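Long-range contact in DNA polymerase (Pyrobaculum calidifontis, PDB 5MDN), which probably copies DNA as a family B polymerase, adding deoxyribonucleotides from their triphosphates to a growing strand with release of diphosphate: residues M424-P436 / V530-L542. Numbering follows the deposited sequence.
Sequences MYPNIMMKYNLSP and VAESVTAFARAIL
Tyr432 and Phe537 both turn their rings to the side of the backbone N, with CG anti to the carbonyl carbon, and the rings stack face to face. The centroids lie 3.9 Å apart with the planes 19° from parallel, and Phe537 CE1 sits over the middle of the tyrosine ring. Beside this stack, Ile428 is the knob: its side chain drops into a hole formed by Val534, Phe537, Ala538 and Ile541, with its CD1 3.8 Å from Ala538 CB. Val534 splits its two methyls, CG1 meeting the edge of the Tyr425 ring at CD1 (3.6 Å) and CG2 lying 3.7 Å from Met429 CG. At the N-terminal end of helix 424-431, Met424 bends at chi3 and lays CE against Ala538 CB, also 3.7 Å away. With an alanine in place of Tyr432, one face of Phe537 would probably lose its aromatic cover and the ring could rock. Past the Schellman motif that closes helix 424-431 at Asn433, Leu434 CB reaches Val530 CG1 at 4.2 Å. No hydrogen bond joins the segments; they pack through apolar side chains, the axes of 424-431 and 530-542 crossing at 113°. Met424 to Ile428 match family B motif A, consistent with a contact inside the palm. Helix 514-519 packs on Met429 and Val534, its Tyr515 stacking with Tyr425, while Phe461 of strand 460-462 covers Leu434 and Val530.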
loop_
_atom_site.group_PDB
_atom_site.type_symbol
_atom_site.label_atom_id
_atom_site.label_comp_id
_atom_site.label_asym_id
_atom_site.label_seq_id
_atom_site.Cartn_x
_atom_site.Cartn_y
_atom_site.Cartn_z
ATOM N N MET A 424 -2.528 -19.095 -11.012
ATOM C CA MET A 424 -2.057 -19.657 -12.274
ATOM C C MET A 424 -0.584 -19.347 -12.522
ATOM O O MET A 424 0.159 -20.196 -13.028
ATOM C CB MET A 424 -2.921 -19.119 -13.412
ATOM C CG MET A 424 -2.579 -19.621 -14.797
ATOM S SD MET A 424 -3.886 -19.142 -15.936
ATOM C CE MET A 424 -3.632 -17.374 -15.995
ATOM N N TYR A 425 -0.147 -18.136 -12.182
ATOM C CA TYR A 425 1.177 -17.653 -12.557
ATOM C C TYR A 425 2.305 -18.380 -11.828
ATOM O O TYR A 425 3.307 -18.733 -12.466
ATOM C CB TYR A 425 1.270 -16.146 -12.326
ATOM C CG TYR A 425 0.290 -15.377 -13.168
ATOM C CD1 TYR A 425 0.521 -15.181 -14.522
ATOM C CD2 TYR A 425 -0.878 -14.869 -12.617
ATOM C CE1 TYR A 425 -0.374 -14.488 -15.301
ATOM C CE2 TYR A 425 -1.780 -14.175 -13.388
ATOM C CZ TYR A 425 -1.522 -13.988 -14.728
ATOM O OH TYR A 425 -2.419 -13.296 -15.495
ATOM N N PRO A 426 2.217 -18.615 -10.512
ATOM C CA PRO A 426 3.229 -19.490 -9.891
ATOM C C PRO A 426 3.258 -20.879 -10.500
ATOM O O PRO A 426 4.344 -21.428 -10.730
ATOM C CB PRO A 426 2.809 -19.518 -8.415
ATOM C CG PRO A 426 2.083 -18.244 -8.212
ATOM C CD PRO A 426 1.339 -18.006 -9.493
ATOM N N ASN A 427 2.085 -21.467 -10.760
ATOM C CA ASN A 427 2.020 -22.773 -11.412
ATOM C C ASN A 427 2.774 -22.771 -12.736
ATOM O O ASN A 427 3.599 -23.654 -12.995
ATOM C CB ASN A 427 0.561 -23.174 -11.637
ATOM C CG ASN A 427 0.099 -24.257 -10.686
ATOM O OD1 ASN A 427 0.339 -24.186 -9.480
ATOM N ND2 ASN A 427 -0.561 -25.275 -11.227
ATOM N N ILE A 428 2.483 -21.794 -13.598
ATOM C CA ILE A 428 3.154 -21.698 -14.893
ATOM C C ILE A 428 4.667 -21.612 -14.709
ATOM O O ILE A 428 5.436 -22.309 -15.383
ATOM C CB ILE A 428 2.609 -20.496 -15.683
ATOM C CG1 ILE A 428 1.363 -20.905 -16.465
ATOM C CG2 ILE A 428 3.663 -19.943 -16.632
ATOM C CD1 ILE A 428 0.580 -19.740 -16.999
ATOM N N MET A 429 5.117 -20.752 -13.791
ATOM C CA MET A 429 6.549 -20.529 -13.629
ATOM C C MET A 429 7.245 -21.719 -12.976
ATOM O O MET A 429 8.420 -21.976 -13.261
ATOM C CB MET A 429 6.785 -19.251 -12.823
ATOM C CG MET A 429 6.440 -17.986 -13.595
ATOM S SD MET A 429 6.827 -16.466 -12.710
ATOM C CE MET A 429 5.555 -16.466 -11.452
ATOM N N MET A 430 6.554 -22.445 -12.094
ATOM C CA MET A 430 7.149 -23.640 -11.505
ATOM C C MET A 430 7.132 -24.811 -12.481
ATOM O O MET A 430 8.152 -25.478 -12.678
ATOM C CB MET A 430 6.430 -24.020 -10.207
ATOM C CG MET A 430 6.720 -23.098 -9.034
ATOM S SD MET A 430 5.762 -23.492 -7.555
ATOM C CE MET A 430 4.087 -23.266 -8.143
ATOM N N LYS A 431 5.977 -25.074 -13.099
ATOM C CA LYS A 431 5.830 -26.256 -13.944
ATOM C C LYS A 431 6.668 -26.162 -15.214
ATOM O O LYS A 431 7.088 -27.192 -15.755
ATOM C CB LYS A 431 4.352 -26.454 -14.285
ATOM C CG LYS A 431 4.032 -27.673 -15.127
ATOM C CD LYS A 431 2.535 -27.751 -15.396
ATOM C CE LYS A 431 2.186 -28.884 -16.349
ATOM N NZ LYS A 431 2.555 -30.215 -15.794
ATOM N N TYR A 432 6.933 -24.950 -15.697
ATOM C CA TYR A 432 7.754 -24.751 -16.884
ATOM C C TYR A 432 9.109 -24.132 -16.574
ATOM O O TYR A 432 9.889 -23.888 -17.503
ATOM C CB TYR A 432 6.997 -23.893 -17.903
ATOM C CG TYR A 432 5.738 -24.560 -18.405
ATOM C CD1 TYR A 432 5.803 -25.720 -19.167
ATOM C CD2 TYR A 432 4.484 -24.048 -18.096
ATOM C CE1 TYR A 432 4.657 -26.342 -19.621
ATOM C CE2 TYR A 432 3.332 -24.666 -18.545
ATOM C CZ TYR A 432 3.425 -25.811 -19.308
ATOM O OH TYR A 432 2.281 -26.429 -19.757
ATOM N N ASN A 433 9.408 -23.880 -15.300
ATOM C CA ASN A 433 10.737 -23.462 -14.856
ATOM C C ASN A 433 11.186 -22.178 -15.556
ATOM O O ASN A 433 12.292 -22.088 -16.094
ATOM C CB ASN A 433 11.753 -24.590 -15.056
ATOM C CG ASN A 433 12.994 -24.412 -14.208
ATOM O OD1 ASN A 433 12.946 -24.545 -12.985
ATOM N ND2 ASN A 433 14.116 -24.129 -14.854
ATOM N N LEU A 434 10.314 -21.173 -15.541
ATOM C CA LEU A 434 10.620 -19.878 -16.134
ATOM C C LEU A 434 11.351 -19.010 -15.116
ATOM O O LEU A 434 10.911 -18.886 -13.969
ATOM C CB LEU A 434 9.344 -19.179 -16.608
ATOM C CG LEU A 434 8.634 -19.655 -17.882
ATOM C CD1 LEU A 434 9.373 -20.795 -18.573
ATOM C CD2 LEU A 434 7.198 -20.051 -17.577
ATOM N N SER A 435 12.454 -18.397 -15.549
ATOM C CA SER A 435 13.307 -17.589 -14.683
ATOM C C SER A 435 14.360 -16.889 -15.534
ATOM O O SER A 435 14.714 -17.387 -16.611
ATOM C CB SER A 435 13.972 -18.457 -13.613
ATOM O OG SER A 435 14.550 -17.664 -12.592
ATOM N N PRO A 436 14.860 -15.724 -15.107
ATOM C CA PRO A 436 15.932 -15.072 -15.882
ATOM C C PRO A 436 17.146 -15.959 -16.100
ATOM O O PRO A 436 17.758 -15.915 -17.175
ATOM C CB PRO A 436 16.267 -13.838 -15.033
ATOM C CG PRO A 436 15.009 -13.540 -14.296
ATOM C CD PRO A 436 14.385 -14.876 -14.000
ATOM N N VAL A 530 10.953 -13.605 -19.916
ATOM C CA VAL A 530 10.251 -14.368 -18.888
ATOM C C VAL A 530 8.796 -13.926 -18.802
ATOM O O VAL A 530 7.876 -14.749 -18.873
ATOM C CB VAL A 530 10.963 -14.232 -17.530
ATOM C CG1 VAL A 530 10.268 -15.087 -16.481
ATOM C CG2 VAL A 530 12.423 -14.631 -17.658
ATOM N N ALA A 531 8.567 -12.619 -18.647
ATOM C CA ALA A 531 7.206 -12.097 -18.558
ATOM C C ALA A 531 6.385 -12.481 -19.783
ATOM O O ALA A 531 5.259 -12.975 -19.661
ATOM C CB ALA A 531 7.239 -10.578 -18.382
ATOM N N GLU A 532 6.939 -12.264 -20.978
ATOM C CA GLU A 532 6.216 -12.600 -22.200
ATOM C C GLU A 532 5.930 -14.095 -22.296
ATOM O O GLU A 532 4.892 -14.495 -22.837
ATOM C CB GLU A 532 7.005 -12.122 -23.419
ATOM C CG GLU A 532 7.057 -10.606 -23.559
ATOM C CD GLU A 532 7.856 -10.154 -24.766
ATOM O OE1 GLU A 532 8.542 -11.000 -25.379
ATOM O OE2 GLU A 532 7.795 -8.953 -25.102
ATOM N N SER A 533 6.836 -14.933 -21.789
ATOM C CA SER A 533 6.585 -16.371 -21.788
ATOM C C SER A 533 5.497 -16.744 -20.788
ATOM O O SER A 533 4.695 -17.649 -21.047
ATOM C CB SER A 533 7.875 -17.131 -21.488
ATOM O OG SER A 533 8.857 -16.871 -22.475
ATOM N N VAL A 534 5.460 -16.069 -19.637
ATOM C CA VAL A 534 4.426 -16.354 -18.646
ATOM C C VAL A 534 3.049 -15.986 -19.185
ATOM O O VAL A 534 2.076 -16.725 -18.992
ATOM C CB VAL A 534 4.736 -15.627 -17.324
ATOM C CG1 VAL A 534 3.612 -15.842 -16.323
ATOM C CG2 VAL A 534 6.050 -16.118 -16.744
ATOM N N THR A 535 2.942 -14.840 -19.866
ATOM C CA THR A 535 1.662 -14.437 -20.445
ATOM C C THR A 535 1.203 -15.420 -21.514
ATOM O O THR A 535 0.023 -15.788 -21.564
ATOM C CB THR A 535 1.763 -13.030 -21.035
ATOM O OG1 THR A 535 2.642 -13.047 -22.166
ATOM C CG2 THR A 535 2.294 -12.054 -20.004
ATOM N N ALA A 536 2.122 -15.851 -22.383
ATOM C CA ALA A 536 1.741 -16.718 -23.493
ATOM C C ALA A 536 1.250 -18.070 -22.993
ATOM O O ALA A 536 0.258 -18.603 -23.504
ATOM C CB ALA A 536 2.916 -16.894 -24.453
ATOM N N PHE A 537 1.934 -18.642 -21.999
ATOM C CA PHE A 537 1.395 -19.819 -21.325
ATOM C C PHE A 537 0.051 -19.508 -20.681
ATOM O O PHE A 537 -0.879 -20.317 -20.751
ATOM C CB PHE A 537 2.383 -20.336 -20.278
ATOM C CG PHE A 537 3.421 -21.276 -20.826
ATOM C CD1 PHE A 537 3.076 -22.565 -21.204
ATOM C CD2 PHE A 537 4.744 -20.882 -20.942
ATOM C CE1 PHE A 537 4.029 -23.438 -21.700
ATOM C CE2 PHE A 537 5.702 -21.749 -21.438
ATOM C CZ PHE A 537 5.344 -23.030 -21.816
ATOM N N ALA A 538 -0.069 -18.330 -20.062
ATOM C CA ALA A 538 -1.307 -17.962 -19.380
ATOM C C ALA A 538 -2.456 -17.795 -20.365
ATOM O O ALA A 538 -3.571 -18.270 -20.115
ATOM C CB ALA A 538 -1.102 -16.680 -18.577
ATOM N N ARG A 539 -2.211 -17.106 -21.481
ATOM C CA ARG A 539 -3.262 -16.901 -22.469
ATOM C C ARG A 539 -3.734 -18.225 -23.060
ATOM O O ARG A 539 -4.932 -18.416 -23.298
ATOM C CB ARG A 539 -2.763 -15.963 -23.569
ATOM C CG ARG A 539 -3.769 -15.699 -24.678
ATOM C CD ARG A 539 -3.173 -14.821 -25.768
ATOM N NE ARG A 539 -2.773 -13.513 -25.260
ATOM C CZ ARG A 539 -3.579 -12.458 -25.195
ATOM N NH1 ARG A 539 -4.835 -12.556 -25.607
ATOM N NH2 ARG A 539 -3.131 -11.306 -24.716
ATOM N N ALA A 540 -2.805 -19.158 -23.291
ATOM C CA ALA A 540 -3.146 -20.397 -23.987
ATOM C C ALA A 540 -4.140 -21.243 -23.198
ATOM O O ALA A 540 -5.104 -21.769 -23.768
ATOM C CB ALA A 540 -1.877 -21.199 -24.277
ATOM N N ILE A 541 -3.935 -21.385 -21.883
ATOM C CA ILE A 541 -4.823 -22.237 -21.093
ATOM C C ILE A 541 -6.068 -21.505 -20.618
ATOM O O ILE A 541 -7.026 -22.161 -20.178
ATOM C CB ILE A 541 -4.113 -22.863 -19.874
ATOM C CG1 ILE A 541 -4.116 -21.908 -18.677
ATOM C CG2 ILE A 541 -2.693 -23.280 -20.242
ATOM C CD1 ILE A 541 -2.880 -21.067 -18.567
ATOM N N LEU A 542 -6.098 -20.173 -20.694
ATOM C CA LEU A 542 -7.353 -19.460 -20.480
ATOM C C LEU A 542 -8.328 -19.725 -21.619
ATOM O O LEU A 542 -9.507 -20.011 -21.386
ATOM C CB LEU A 542 -7.096 -17.960 -20.329
ATOM C CG LEU A 542 -6.692 -17.449 -18.947
ATOM C CD1 LEU A 542 -6.408 -15.958 -19.005
ATOM C CD2 LEU A 542 -7.776 -17.750 -17.924
#